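Local structure of aminotransferase AspB (Helicobacter pylori 26695, 3EZS) at residues L133-T138 with D156-N161; F143-N148 with R169-E174; L147-L152 with L184-I189. The protein probably acts as a pyridoxal 5'-phosphate-dependent aminotransferase, moving amino groups between amino acids and 2-oxo acids. All coordinates share one frame; numbering follows the deposited sequence.

Interaction 1: residues L133-T138 with D156-N161. With EDO (1,2-ethanediol), chain D; EDO (1,2-ethanediol), chain F.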
ATOM      1  N   LEU A 133      16.245  14.761  14.088  1.00 40.33           N
ATOM      2  CA  LEU A 133      17.465  14.829  14.883  1.00 38.93           C
ATOM      3  C   LEU A 133      18.328  13.705  14.358  1.00 39.11           C
ATOM      4  O   LEU A 133      18.009  12.531  14.548  1.00 41.17           O
ATOM      5  CB  LEU A 133      17.171  14.615  16.366  1.00 39.81           C
ATOM      6  CG  LEU A 133      16.578  15.763  17.158  1.00 42.05           C
ATOM      7  CD1 LEU A 133      16.235  15.292  18.573  1.00 49.42           C
ATOM      8  CD2 LEU A 133      17.546  16.946  17.202  1.00 46.59           C
ATOM      9  N   LEU A 134      19.414  14.056  13.679  1.00 39.65           N
ATOM     10  CA  LEU A 134      20.268  13.073  13.021  1.00 38.63           C
ATOM     11  C   LEU A 134      21.390  12.606  13.940  1.00 40.06           C
ATOM     12  O   LEU A 134      22.093  13.425  14.520  1.00 41.54           O
ATOM     13  CB  LEU A 134      20.823  13.645  11.726  1.00 38.97           C
ATOM     14  CG  LEU A 134      19.823  14.014  10.621  1.00 38.51           C
ATOM     15  CD1 LEU A 134      20.576  14.517   9.386  1.00 39.39           C
ATOM     16  CD2 LEU A 134      18.937  12.853  10.231  1.00 42.16           C
HETATM   17  N   MSE A 135      21.530  11.290  14.093  1.00 38.37           N
HETATM   18  CA  MSE A 135      22.547  10.716  14.969  1.00 36.96           C
HETATM   19  C   MSE A 135      23.662  10.220  14.091  1.00 39.01           C
HETATM   20  O   MSE A 135      23.555   9.115  13.545  1.00 36.70           O
HETATM   21  CB  MSE A 135      21.948   9.562  15.793  1.00 38.01           C
HETATM   22  CG  MSE A 135      20.908  10.023  16.803  1.00 38.37           C
HETATM   23 SE   MSE A 135      20.014   8.579  17.776  0.75 31.62          SE
HETATM   24  CE  MSE A 135      19.254   7.540  16.313  1.00 36.45           C
ATOM     25  N   PRO A 136      24.766  11.002  13.976  1.00 39.89           N
ATOM     26  CA  PRO A 136      25.778  10.535  13.040  1.00 39.44           C
ATOM     27  C   PRO A 136      26.453   9.221  13.452  1.00 39.19           C
ATOM     28  O   PRO A 136      26.617   8.955  14.646  1.00 36.07           O
ATOM     29  CB  PRO A 136      26.799  11.679  12.994  1.00 38.76           C
ATOM     30  CG  PRO A 136      26.183  12.820  13.782  1.00 40.94           C
ATOM     31  CD  PRO A 136      25.194  12.220  14.691  1.00 40.32           C
ATOM     32  N   LEU A 137      26.785   8.411  12.444  1.00 38.73           N
ATOM     33  CA  LEU A 137      27.520   7.169  12.612  1.00 39.35           C
ATOM     34  C   LEU A 137      28.879   7.387  11.937  1.00 40.65           C
ATOM     35  O   LEU A 137      28.966   7.430  10.703  1.00 38.12           O
ATOM     36  CB  LEU A 137      26.796   6.014  11.933  1.00 39.63           C
ATOM     37  CG  LEU A 137      25.348   5.740  12.316  1.00 40.78           C
ATOM     38  CD1 LEU A 137      24.793   4.610  11.405  1.00 40.38           C
ATOM     39  CD2 LEU A 137      25.230   5.403  13.795  1.00 34.34           C
ATOM     40  N   THR A 138      29.930   7.569  12.740  1.00 40.70           N
ATOM     41  CA  THR A 138      31.275   7.807  12.207  1.00 38.99           C
ATOM     42  C   THR A 138      32.272   6.933  12.970  1.00 39.34           C
ATOM     43  O   THR A 138      31.945   6.395  14.014  1.00 37.78           O
ATOM     44  CB  THR A 138      31.695   9.310  12.312  1.00 38.32           C
ATOM     45  OG1 THR A 138      31.962   9.661  13.684  1.00 34.13           O
ATOM     46  CG2 THR A 138      30.629  10.223  11.730  1.00 32.15           C
ATOM     47  N   ASP A 156      10.306  12.331  20.297  1.00 39.18           N
ATOM     48  CA  ASP A 156       9.035  11.607  20.382  1.00 39.45           C
ATOM     49  C   ASP A 156       9.111  10.185  19.822  1.00 38.40           C
ATOM     50  O   ASP A 156       8.372   9.304  20.245  1.00 37.71           O
ATOM     51  CB  ASP A 156       7.976  12.374  19.576  1.00 38.84           C
ATOM     52  CG  ASP A 156       7.744  13.781  20.103  1.00 40.81           C
ATOM     53  OD1 ASP A 156       7.543  13.918  21.324  1.00 40.38           O
ATOM     54  OD2 ASP A 156       7.735  14.747  19.302  1.00 42.80           O
ATOM     55  N   LEU A 157       9.981   9.985  18.848  1.00 38.30           N
ATOM     56  CA  LEU A 157      10.114   8.720  18.169  1.00 38.13           C
ATOM     57  C   LEU A 157      11.568   8.584  17.768  1.00 37.34           C
ATOM     58  O   LEU A 157      12.147   9.522  17.232  1.00 35.84           O
ATOM     59  CB  LEU A 157       9.213   8.693  16.925  1.00 38.04           C
ATOM     60  CG  LEU A 157       9.339   7.489  15.975  1.00 41.12           C
ATOM     61  CD1 LEU A 157       8.803   6.258  16.663  1.00 49.01           C
ATOM     62  CD2 LEU A 157       8.607   7.705  14.676  1.00 41.25           C
ATOM     63  N   VAL A 158      12.161   7.433  18.070  1.00 37.33           N
ATOM     64  CA  VAL A 158      13.536   7.138  17.678  1.00 37.79           C
ATOM     65  C   VAL A 158      13.518   5.880  16.804  1.00 38.48           C
ATOM     66  O   VAL A 158      12.920   4.854  17.175  1.00 38.04           O
ATOM     67  CB  VAL A 158      14.475   6.900  18.871  1.00 38.80           C
ATOM     68  CG1 VAL A 158      15.884   6.504  18.359  1.00 33.20           C
ATOM     69  CG2 VAL A 158      14.529   8.132  19.761  1.00 35.69           C
ATOM     70  N   ILE A 159      14.156   5.984  15.645  1.00 38.18           N
ATOM     71  CA  ILE A 159      14.270   4.876  14.700  1.00 38.77           C
ATOM     72  C   ILE A 159      15.716   4.435  14.625  1.00 38.65           C
ATOM     73  O   ILE A 159      16.588   5.220  14.266  1.00 37.91           O
ATOM     74  CB  ILE A 159      13.852   5.278  13.274  1.00 38.20           C
ATOM     75  CG1 ILE A 159      12.420   5.812  13.245  1.00 39.77           C
ATOM     76  CG2 ILE A 159      13.972   4.084  12.324  1.00 40.64           C
ATOM     77  CD1 ILE A 159      12.009   6.387  11.906  1.00 39.02           C
ATOM     78  N   LEU A 160      15.975   3.189  15.013  1.00 40.87           N
ATOM     79  CA  LEU A 160      17.289   2.585  14.884  1.00 40.90           C
ATOM     80  C   LEU A 160      17.206   1.625  13.698  1.00 41.76           C
ATOM     81  O   LEU A 160      16.101   1.249  13.258  1.00 42.00           O
ATOM     82  CB  LEU A 160      17.683   1.819  16.146  1.00 41.39           C
ATOM     83  CG  LEU A 160      17.695   2.595  17.473  1.00 40.23           C
ATOM     84  CD1 LEU A 160      17.871   1.615  18.638  1.00 36.87           C
ATOM     85  CD2 LEU A 160      18.764   3.702  17.491  1.00 33.94           C
ATOM     86  N   ASN A 161      18.373   1.247  13.182  1.00 39.29           N
ATOM     87  CA  ASN A 161      18.470   0.307  12.078  1.00 40.19           C
ATOM     88  C   ASN A 161      19.665  -0.592  12.378  1.00 40.72           C
ATOM     89  O   ASN A 161      20.803  -0.249  12.039  1.00 40.15           O
ATOM     90  CB  ASN A 161      18.649   1.061  10.763  1.00 41.01           C
ATOM     91  CG  ASN A 161      18.751   0.148   9.546  1.00 41.86           C
ATOM     92  OD1 ASN A 161      19.396   0.505   8.547  1.00 38.30           O
ATOM     93  ND2 ASN A 161      18.100  -1.013   9.607  1.00 39.99           N
TER
HETATM   94  C1  EDO D 377      23.589   1.160  14.369  1.00 34.50           C
HETATM   95  O1  EDO D 377      23.034  -0.156  14.535  1.00 33.43           O
HETATM   96  C2  EDO D 377      22.501   2.187  14.651  1.00 40.72           C
HETATM   97  O2  EDO D 377      21.306   1.844  13.975  1.00 38.17           O
HETATM   98  C1  EDO F 379      17.362  -0.754   4.059  1.00 53.08           C
HETATM   99  O1  EDO F 379      16.468  -1.790   3.618  1.00 56.54           O
HETATM  100  C2  EDO F 379      16.886  -0.226   5.425  1.00 55.13           C
HETATM  101  O2  EDO F 379      17.461  -0.865   6.563  1.00 59.28           O
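The methyl end of Met135 lies over two branched side chains of the strand 157-160. Met135 is selenomethionine, with SE in place of sulfur. Its CE is 4.0 Å from Leu160 CD2. The same CE is 4.1 Å from Val158 CG1. Met135 crosses both partners at about a right angle, and its methyl touches one branch of each. The chain runs extended from CB to SE and then bends at the last torsion (chi3 -58°), which turns CE to where it meets the branches. CE also comes within 4.1 Å of Ile159 O, an ordinary van der Waals approach. Trp179 of helix 173-186 touches Met135, Val158 and Leu160, so an aromatic side chain closes over this apolar group. All of the touching residues are buried.

The two strands are not neighbours in the sheet. Their axes stay 9.6 Å apart and make an angle of 32°. Strand 110-115 runs between them, and the Met135 backbone is hydrogen-bonded to Tyr113 and Asn115. The contact is therefore a reach of side chains across an intervening strand.

Next to Leu160, Asn161 N donates to O2 of an ethanediol at 3.1 Å (159°). That O2 gives a weak bond back to Asn161 O. Both polar atoms of the Asn161 amide are used: OD1 accepts from Asn165 N, and ND2 donates to Asp193 O. ND2 also has a weak bond to a second ethanediol.

Asn161 opens the Asn-Ser-Pro-Asn-Asn-Pro-Thr-Gly run that is familiar in class I and II aminotransferases. Helix packing over parallel strands two places apart fits the large, mostly parallel sheet domain of fold-type I pyridoxal phosphate enzymes.

Interaction 2: residues F143-N148 with R169-E174. With EDO (1,2-ethanediol), chain D.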
ATOM      1  N   PHE A 143      31.039   3.958  15.048  1.00 39.15           N
ATOM      2  CA  PHE A 143      29.703   4.101  14.451  1.00 39.63           C
ATOM      3  C   PHE A 143      28.549   3.866  15.433  1.00 40.12           C
ATOM      4  O   PHE A 143      27.626   3.100  15.163  1.00 40.57           O
ATOM      5  CB  PHE A 143      29.596   3.194  13.210  1.00 40.70           C
ATOM      6  CG  PHE A 143      30.733   3.387  12.227  1.00 43.01           C
ATOM      7  CD1 PHE A 143      30.649   4.328  11.219  1.00 43.89           C
ATOM      8  CD2 PHE A 143      31.911   2.665  12.357  1.00 42.43           C
ATOM      9  CE1 PHE A 143      31.707   4.535  10.343  1.00 41.09           C
ATOM     10  CE2 PHE A 143      32.973   2.867  11.483  1.00 41.32           C
ATOM     11  CZ  PHE A 143      32.869   3.807  10.473  1.00 32.54           C
ATOM     12  N   THR A 144      28.603   4.569  16.564  1.00 39.42           N
ATOM     13  CA  THR A 144      27.597   4.443  17.601  1.00 38.60           C
ATOM     14  C   THR A 144      26.672   5.681  17.657  1.00 39.73           C
ATOM     15  O   THR A 144      27.137   6.808  17.826  1.00 37.73           O
ATOM     16  CB  THR A 144      28.256   4.260  18.947  1.00 39.07           C
ATOM     17  OG1 THR A 144      29.214   3.203  18.855  1.00 38.97           O
ATOM     18  CG2 THR A 144      27.211   3.948  20.042  1.00 32.99           C
ATOM     19  N   PRO A 145      25.356   5.465  17.540  1.00 40.75           N
ATOM     20  CA  PRO A 145      24.463   6.594  17.624  1.00 40.88           C
ATOM     21  C   PRO A 145      24.179   6.979  19.072  1.00 40.67           C
ATOM     22  O   PRO A 145      24.102   6.094  19.937  1.00 41.32           O
ATOM     23  CB  PRO A 145      23.179   6.068  16.989  1.00 40.18           C
ATOM     24  CG  PRO A 145      23.162   4.640  17.344  1.00 42.84           C
ATOM     25  CD  PRO A 145      24.619   4.194  17.373  1.00 42.00           C
ATOM     26  N   SER A 146      24.036   8.279  19.334  1.00 38.72           N
ATOM     27  CA  SER A 146      23.608   8.733  20.662  1.00 40.66           C
ATOM     28  C   SER A 146      22.853  10.058  20.605  1.00 39.14           C
ATOM     29  O   SER A 146      22.844  10.742  19.598  1.00 39.23           O
ATOM     30  CB  SER A 146      24.778   8.837  21.635  1.00 41.89           C
ATOM     31  OG  SER A 146      25.682   9.839  21.248  1.00 43.42           O
ATOM     32  N   LEU A 147      22.175  10.366  21.698  1.00 40.85           N
ATOM     33  CA  LEU A 147      21.475  11.629  21.875  1.00 40.82           C
ATOM     34  C   LEU A 147      21.938  12.188  23.192  1.00 40.47           C
ATOM     35  O   LEU A 147      22.294  11.429  24.089  1.00 40.20           O
ATOM     36  CB  LEU A 147      19.960  11.414  21.925  1.00 41.81           C
ATOM     37  CG  LEU A 147      19.242  10.970  20.651  1.00 38.25           C
ATOM     38  CD1 LEU A 147      17.751  10.692  20.940  1.00 38.03           C
ATOM     39  CD2 LEU A 147      19.381  12.002  19.532  1.00 38.27           C
ATOM     40  N   ASN A 148      21.952  13.511  23.322  1.00 41.74           N
ATOM     41  CA  ASN A 148      22.336  14.125  24.591  1.00 41.35           C
ATOM     42  C   ASN A 148      21.086  14.210  25.468  1.00 42.91           C
ATOM     43  O   ASN A 148      19.974  13.842  25.022  1.00 42.07           O
ATOM     44  CB  ASN A 148      23.021  15.487  24.394  1.00 41.55           C
ATOM     45  CG  ASN A 148      22.103  16.544  23.812  1.00 39.41           C
ATOM     46  OD1 ASN A 148      20.893  16.525  24.027  1.00 39.50           O
ATOM     47  ND2 ASN A 148      22.687  17.487  23.080  1.00 40.82           N
ATOM     48  N   ARG A 169      26.873  -1.641  11.114  1.00 39.83           N
ATOM     49  CA  ARG A 169      26.928  -1.564  12.571  1.00 39.57           C
ATOM     50  C   ARG A 169      25.709  -2.196  13.201  1.00 39.60           C
ATOM     51  O   ARG A 169      24.575  -1.866  12.834  1.00 37.93           O
ATOM     52  CB  ARG A 169      27.030  -0.113  13.032  1.00 41.98           C
ATOM     53  CG  ARG A 169      27.069   0.083  14.568  1.00 39.79           C
ATOM     54  CD  ARG A 169      28.335  -0.483  15.214  1.00 39.30           C
ATOM     55  NE  ARG A 169      28.563   0.118  16.542  1.00 36.08           N
ATOM     56  CZ  ARG A 169      28.058  -0.314  17.696  1.00 36.40           C
ATOM     57  NH1 ARG A 169      27.261  -1.366  17.758  1.00 40.15           N
ATOM     58  NH2 ARG A 169      28.341   0.337  18.811  1.00 39.84           N
ATOM     59  N   THR A 170      25.968  -3.094  14.155  1.00 38.62           N
ATOM     60  CA  THR A 170      24.932  -3.852  14.843  1.00 38.83           C
ATOM     61  C   THR A 170      25.051  -3.620  16.352  1.00 38.62           C
ATOM     62  O   THR A 170      26.108  -3.796  16.939  1.00 40.09           O
ATOM     63  CB  THR A 170      25.021  -5.367  14.469  1.00 38.82           C
ATOM     64  OG1 THR A 170      24.711  -5.508  13.083  1.00 40.40           O
ATOM     65  CG2 THR A 170      24.038  -6.240  15.257  1.00 38.16           C
ATOM     66  N   LEU A 171      23.957  -3.213  16.963  1.00 38.44           N
ATOM     67  CA  LEU A 171      23.917  -2.940  18.388  1.00 39.17           C
ATOM     68  C   LEU A 171      23.814  -4.239  19.176  1.00 39.42           C
ATOM     69  O   LEU A 171      23.058  -5.147  18.811  1.00 39.43           O
ATOM     70  CB  LEU A 171      22.723  -2.051  18.709  1.00 38.71           C
ATOM     71  CG  LEU A 171      22.681  -0.649  18.066  1.00 41.18           C
ATOM     72  CD1 LEU A 171      21.394   0.052  18.456  1.00 43.50           C
ATOM     73  CD2 LEU A 171      23.887   0.200  18.459  1.00 38.83           C
ATOM     74  N   SER A 172      24.580  -4.320  20.255  1.00 38.74           N
ATOM     75  CA  SER A 172      24.587  -5.483  21.115  1.00 39.76           C
ATOM     76  C   SER A 172      23.323  -5.518  21.969  1.00 41.06           C
ATOM     77  O   SER A 172      22.568  -4.551  22.039  1.00 40.31           O
ATOM     78  CB  SER A 172      25.805  -5.426  22.037  1.00 39.78           C
ATOM     79  OG  SER A 172      25.645  -4.390  22.998  1.00 39.91           O
ATOM     80  N   LEU A 173      23.114  -6.641  22.643  1.00 43.17           N
ATOM     81  CA  LEU A 173      21.978  -6.803  23.530  1.00 44.28           C
ATOM     82  C   LEU A 173      22.028  -5.702  24.588  1.00 43.86           C
ATOM     83  O   LEU A 173      21.019  -5.052  24.876  1.00 44.47           O
ATOM     84  CB  LEU A 173      22.027  -8.191  24.186  1.00 44.78           C
ATOM     85  CG  LEU A 173      20.761  -8.818  24.762  1.00 49.59           C
ATOM     86  CD1 LEU A 173      19.620  -8.837  23.748  1.00 46.31           C
ATOM     87  CD2 LEU A 173      21.067 -10.232  25.231  1.00 48.48           C
ATOM     88  N   GLU A 174      23.221  -5.452  25.116  1.00 42.37           N
ATOM     89  CA  GLU A 174      23.410  -4.458  26.169  1.00 43.26           C
ATOM     90  C   GLU A 174      23.115  -3.041  25.684  1.00 42.52           C
ATOM     91  O   GLU A 174      22.546  -2.236  26.413  1.00 43.95           O
ATOM     92  CB  GLU A 174      24.835  -4.533  26.755  1.00 45.19           C
ATOM     93  CG  GLU A 174      25.174  -5.817  27.531  1.00 47.85           C
ATOM     94  CD  GLU A 174      25.448  -7.072  26.663  1.00 57.21           C
ATOM     95  OE1 GLU A 174      25.572  -6.989  25.409  1.00 50.76           O
ATOM     96  OE2 GLU A 174      25.547  -8.167  27.264  1.00 67.35           O
TER
HETATM   97  C1  EDO D 377      23.589   1.160  14.369  1.00 34.50           C
HETATM   98  O1  EDO D 377      23.034  -0.156  14.535  1.00 33.43           O
HETATM   99  C2  EDO D 377      22.501   2.187  14.651  1.00 40.72           C
HETATM  100  O2  EDO D 377      21.306   1.844  13.975  1.00 38.17           O
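Thr144 OG1 is gripped from several directions. Arg169 NH2 donates to it at 3.0 Å (151°), and it is also hydrogen-bonded to the backbone carbonyls of Asn141 and Asp142. The hydroxyl sits near the edge of the guanidinium group but is tilted 19° out of its plane. Arg169 is fixed along its whole polar end. NE bonds to Asp142 O, NH2 forms a salt bridge with Glu175, and NH1 makes a weak bond to Thr170 O. These partners limit rotation of the guanidinium group.

The aliphatic part of Arg169 bends at its second torsion (chi2 66°) and passes close to the Phe143 carbonyl. Phe143 CB and Arg169 CB meet at 4.2 Å. The Phe143 ring leads away from here to Tyr306, which also touches Arg169.

In the fold, this joins the loop after strand 131-136 to the N-terminal approach of helix 173-186. Ser172 is the N-cap, and its side chain caps a backbone NH just past Glu174. Glu175 OE1 accepts from Ser172 N, consistent with a capping box, while its OE2 meets Arg169.

The apolar part is thin. Pro145 CD touches Leu171 CD2 at 4.2 Å. Beside them lies an ethanediol. Its O1 donates to Arg169 O at 2.9 Å, and its C2 lies 3.7 Å from Pro145 CG.

Interaction 3: residues L147-L152 with L184-I189; sequences LNEKEL and LKHDFI. With EDO (1,2-ethanediol), chain E.
Leu152 and the rings of His186 and Phe188 form the tight side of this contact. Leu152 CB sits over one face of the His186 imidazole, in a CH-pi contact 3.8 Å from the ring centroid and 14° off the ring normal. Lys185 CG lies over the opposite face, toward the rim. Leu152 CD2 meets Phe188 CE2 at 4.0 Å. Phe188 holds CG between its backbone N and carbonyl carbon (chi1 59°), which brings CE2 up against Leu152. Leu182 touches both Leu152 and Phe188, and Val158 of the sheet touches Phe188.

The contact joins the short helix 149-154 to the C-terminal end of helix 173-186. Both helices pack on the same face of the central sheet, and the chain turns through Asp187, with positive phi, to enter strand 189-193. The start of the short helix is a capping box. Glu151 N donates to Asn148 OD1 at 2.8 Å, and Asn148 N donates to Glu151 OE1 at 3.0 Å. Both oxygens of the Glu151 carboxylate also accept from an ethanediol.

The solvent side is looser and is bridged mostly by water. Glu149 OE2 lies in the plane of the His186 ring at its edge, 3.5 Å from CE1, with the carboxylate turned 52° from the ring. OE2 is also hydrogen-bonded to Gln153 NE2. One water at the ring edge is 2.9 Å from His186 NE2. This water accepts from Lys185 NZ at 2.8 Å and donates to Glu149 OE1. A second water donates to Glu149 OE2 at 2.6 Å and has a weak bond to Lys185 NZ.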
ATOM      1  N   LEU A 147      22.175  10.366  21.698  1.00 40.85           N
ATOM      2  CA  LEU A 147      21.475  11.629  21.875  1.00 40.82           C
ATOM      3  C   LEU A 147      21.938  12.188  23.192  1.00 40.47           C
ATOM      4  O   LEU A 147      22.294  11.429  24.089  1.00 40.20           O
ATOM      5  CB  LEU A 147      19.960  11.414  21.925  1.00 41.81           C
ATOM      6  CG  LEU A 147      19.242  10.970  20.651  1.00 38.25           C
ATOM      7  CD1 LEU A 147      17.751  10.692  20.940  1.00 38.03           C
ATOM      8  CD2 LEU A 147      19.381  12.002  19.532  1.00 38.27           C
ATOM      9  N   ASN A 148      21.952  13.511  23.322  1.00 41.74           N
ATOM     10  CA  ASN A 148      22.336  14.125  24.591  1.00 41.35           C
ATOM     11  C   ASN A 148      21.086  14.210  25.468  1.00 42.91           C
ATOM     12  O   ASN A 148      19.974  13.842  25.022  1.00 42.07           O
ATOM     13  CB  ASN A 148      23.021  15.487  24.394  1.00 41.55           C
ATOM     14  CG  ASN A 148      22.103  16.544  23.812  1.00 39.41           C
ATOM     15  OD1 ASN A 148      20.893  16.525  24.027  1.00 39.50           O
ATOM     16  ND2 ASN A 148      22.687  17.487  23.080  1.00 40.82           N
ATOM     17  N   GLU A 149      21.251  14.732  26.685  1.00 43.35           N
ATOM     18  CA  GLU A 149      20.153  14.795  27.653  1.00 43.75           C
ATOM     19  C   GLU A 149      18.946  15.629  27.205  1.00 44.28           C
ATOM     20  O   GLU A 149      17.793  15.178  27.361  1.00 45.20           O
ATOM     21  CB  GLU A 149      20.673  15.272  29.016  1.00 43.35           C
ATOM     22  CG  GLU A 149      19.642  15.215  30.164  1.00 48.04           C
ATOM     23  CD  GLU A 149      19.124  13.810  30.495  1.00 50.68           C
ATOM     24  OE1 GLU A 149      19.840  12.803  30.298  1.00 57.66           O
ATOM     25  OE2 GLU A 149      17.993  13.721  31.000  1.00 59.81           O
ATOM     26  N   LYS A 150      19.195  16.814  26.643  1.00 43.03           N
ATOM     27  CA  LYS A 150      18.102  17.675  26.174  1.00 42.94           C
ATOM     28  C   LYS A 150      17.342  16.996  25.020  1.00 43.25           C
ATOM     29  O   LYS A 150      16.106  16.976  25.010  1.00 42.98           O
ATOM     30  CB  LYS A 150      18.637  19.065  25.786  1.00 44.79           C
ATOM     31  CG  LYS A 150      17.625  20.057  25.174  1.00 46.76           C
ATOM     32  CD  LYS A 150      16.406  20.340  26.067  1.00 59.05           C
ATOM     33  N   GLU A 151      18.091  16.436  24.069  1.00 42.79           N
ATOM     34  CA  GLU A 151      17.515  15.712  22.943  1.00 42.06           C
ATOM     35  C   GLU A 151      16.654  14.544  23.402  1.00 41.22           C
ATOM     36  O   GLU A 151      15.546  14.365  22.888  1.00 39.89           O
ATOM     37  CB  GLU A 151      18.616  15.225  22.011  1.00 42.37           C
ATOM     38  CG  GLU A 151      19.329  16.362  21.287  1.00 42.13           C
ATOM     39  CD  GLU A 151      20.516  15.908  20.472  1.00 43.51           C
ATOM     40  OE1 GLU A 151      21.199  14.910  20.836  1.00 39.73           O
ATOM     41  OE2 GLU A 151      20.774  16.577  19.458  1.00 45.13           O
ATOM     42  N   LEU A 152      17.141  13.762  24.375  1.00 41.68           N
ATOM     43  CA  LEU A 152      16.351  12.641  24.916  1.00 42.04           C
ATOM     44  C   LEU A 152      14.988  13.096  25.468  1.00 43.14           C
ATOM     45  O   LEU A 152      13.993  12.375  25.341  1.00 42.98           O
ATOM     46  CB  LEU A 152      17.145  11.865  25.984  1.00 41.11           C
ATOM     47  CG  LEU A 152      18.280  10.987  25.449  1.00 43.73           C
ATOM     48  CD1 LEU A 152      19.280  10.641  26.521  1.00 36.86           C
ATOM     49  CD2 LEU A 152      17.729   9.706  24.752  1.00 32.33           C
ATOM     50  N   LEU A 184      11.644   4.148  28.013  1.00 41.12           N
ATOM     51  CA  LEU A 184      10.694   4.075  29.128  1.00 42.66           C
ATOM     52  C   LEU A 184      10.875   5.236  30.091  1.00 41.08           C
ATOM     53  O   LEU A 184       9.898   5.745  30.610  1.00 42.95           O
ATOM     54  CB  LEU A 184      10.814   2.736  29.869  1.00 43.45           C
ATOM     55  CG  LEU A 184      10.470   1.488  29.049  1.00 44.00           C
ATOM     56  CD1 LEU A 184      10.681   0.216  29.892  1.00 33.87           C
ATOM     57  CD2 LEU A 184       9.029   1.590  28.502  1.00 34.37           C
ATOM     58  N   LYS A 185      12.121   5.663  30.307  1.00 41.03           N
ATOM     59  CA  LYS A 185      12.418   6.777  31.205  1.00 40.95           C
ATOM     60  C   LYS A 185      11.879   8.100  30.669  1.00 40.54           C
ATOM     61  O   LYS A 185      11.266   8.867  31.408  1.00 38.01           O
ATOM     62  CB  LYS A 185      13.935   6.917  31.400  1.00 42.52           C
ATOM     63  CG  LYS A 185      14.354   8.059  32.325  1.00 39.56           C
ATOM     64  CD  LYS A 185      15.861   8.181  32.391  1.00 41.08           C
ATOM     65  CE  LYS A 185      16.295   9.254  33.387  1.00 40.75           C
ATOM     66  NZ  LYS A 185      17.773   9.469  33.334  1.00 44.83           N
ATOM     67  N   HIS A 186      12.143   8.377  29.395  1.00 39.75           N
ATOM     68  CA  HIS A 186      11.722   9.638  28.798  1.00 41.09           C
ATOM     69  C   HIS A 186      10.359   9.567  28.108  1.00 41.77           C
ATOM     70  O   HIS A 186       9.841  10.581  27.656  1.00 43.19           O
ATOM     71  CB  HIS A 186      12.787  10.126  27.824  1.00 41.96           C
ATOM     72  CG  HIS A 186      14.105  10.418  28.476  1.00 42.10           C
ATOM     73  ND1 HIS A 186      14.360  11.599  29.137  1.00 42.48           N
ATOM     74  CD2 HIS A 186      15.241   9.685  28.564  1.00 42.42           C
ATOM     75  CE1 HIS A 186      15.595  11.579  29.607  1.00 45.07           C
ATOM     76  NE2 HIS A 186      16.154  10.432  29.267  1.00 38.44           N
ATOM     77  N   ASP A 187       9.783   8.371  28.048  1.00 41.64           N
ATOM     78  CA  ASP A 187       8.497   8.143  27.388  1.00 41.91           C
ATOM     79  C   ASP A 187       8.473   8.572  25.904  1.00 41.62           C
ATOM     80  O   ASP A 187       7.697   9.450  25.509  1.00 43.66           O
ATOM     81  CB  ASP A 187       7.342   8.791  28.179  1.00 42.89           C
ATOM     82  CG  ASP A 187       5.962   8.241  27.777  1.00 48.51           C
ATOM     83  OD1 ASP A 187       5.893   7.146  27.173  1.00 52.40           O
ATOM     84  OD2 ASP A 187       4.943   8.895  28.082  1.00 50.50           O
ATOM     85  N   PHE A 188       9.368   7.988  25.104  1.00 40.10           N
ATOM     86  CA  PHE A 188       9.319   8.153  23.641  1.00 39.27           C
ATOM     87  C   PHE A 188       9.162   6.768  22.997  1.00 38.65           C
ATOM     88  O   PHE A 188       9.395   5.744  23.645  1.00 37.79           O
ATOM     89  CB  PHE A 188      10.504   8.932  23.048  1.00 38.14           C
ATOM     90  CG  PHE A 188      11.844   8.337  23.322  1.00 37.17           C
ATOM     91  CD1 PHE A 188      12.326   7.286  22.559  1.00 39.48           C
ATOM     92  CD2 PHE A 188      12.663   8.875  24.320  1.00 45.15           C
ATOM     93  CE1 PHE A 188      13.581   6.746  22.803  1.00 34.74           C
ATOM     94  CE2 PHE A 188      13.935   8.342  24.575  1.00 44.37           C
ATOM     95  CZ  PHE A 188      14.397   7.281  23.807  1.00 41.13           C
ATOM     96  N   ILE A 189       8.716   6.756  21.744  1.00 39.31           N
ATOM     97  CA  ILE A 189       8.515   5.537  20.986  1.00 38.74           C
ATOM     98  C   ILE A 189       9.836   5.156  20.317  1.00 38.30           C
ATOM     99  O   ILE A 189      10.495   5.998  19.720  1.00 36.40           O
ATOM    100  CB  ILE A 189       7.394   5.694  19.924  1.00 40.92           C
ATOM    101  CG1 ILE A 189       6.077   6.114  20.585  1.00 41.90           C
ATOM    102  CG2 ILE A 189       7.246   4.390  19.088  1.00 36.82           C
ATOM    103  CD1 ILE A 189       5.660   5.253  21.753  1.00 41.78           C
TER
HETATM  104  C1  EDO E 378      24.057  13.815  18.787  1.00 61.98           C
HETATM  105  O1  EDO E 378      23.584  14.359  20.035  1.00 54.45           O
HETATM  106  C2  EDO E 378      22.920  13.774  17.772  1.00 60.47           C
HETATM  107  O2  EDO E 378      22.377  15.099  17.606  1.00 61.94           O
HETATM  108  O   HOH W   1      18.549   9.798  30.679  1.00 53.46           O
HETATM  109  O   HOH W   2      17.001  12.793  33.233  1.00 68.11           O

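In the fold
The chain leaves strand 131-136, runs through the loop 143-148 into helix 149-154, and returns as strand 157-160, where interaction 1 closes the first loop. It then passes 169-174, closing interaction 2, and follows helix 173-186 to 184-189, closing interaction 3. Interaction 1 crosses both others. Interactions 2 and 3 share Leu147 and Asn148. Thr138 O probably bonds to Phe143 N, linking interactions 1 and 2, which also meet the same ethanediol. Probable backbone bonds between Ile189 and both Asp156 and Val158 join interactions 1 and 3. Together they tie the edge of the large sheet to helix 149-154 and to the approach and the far end of helix 173-186.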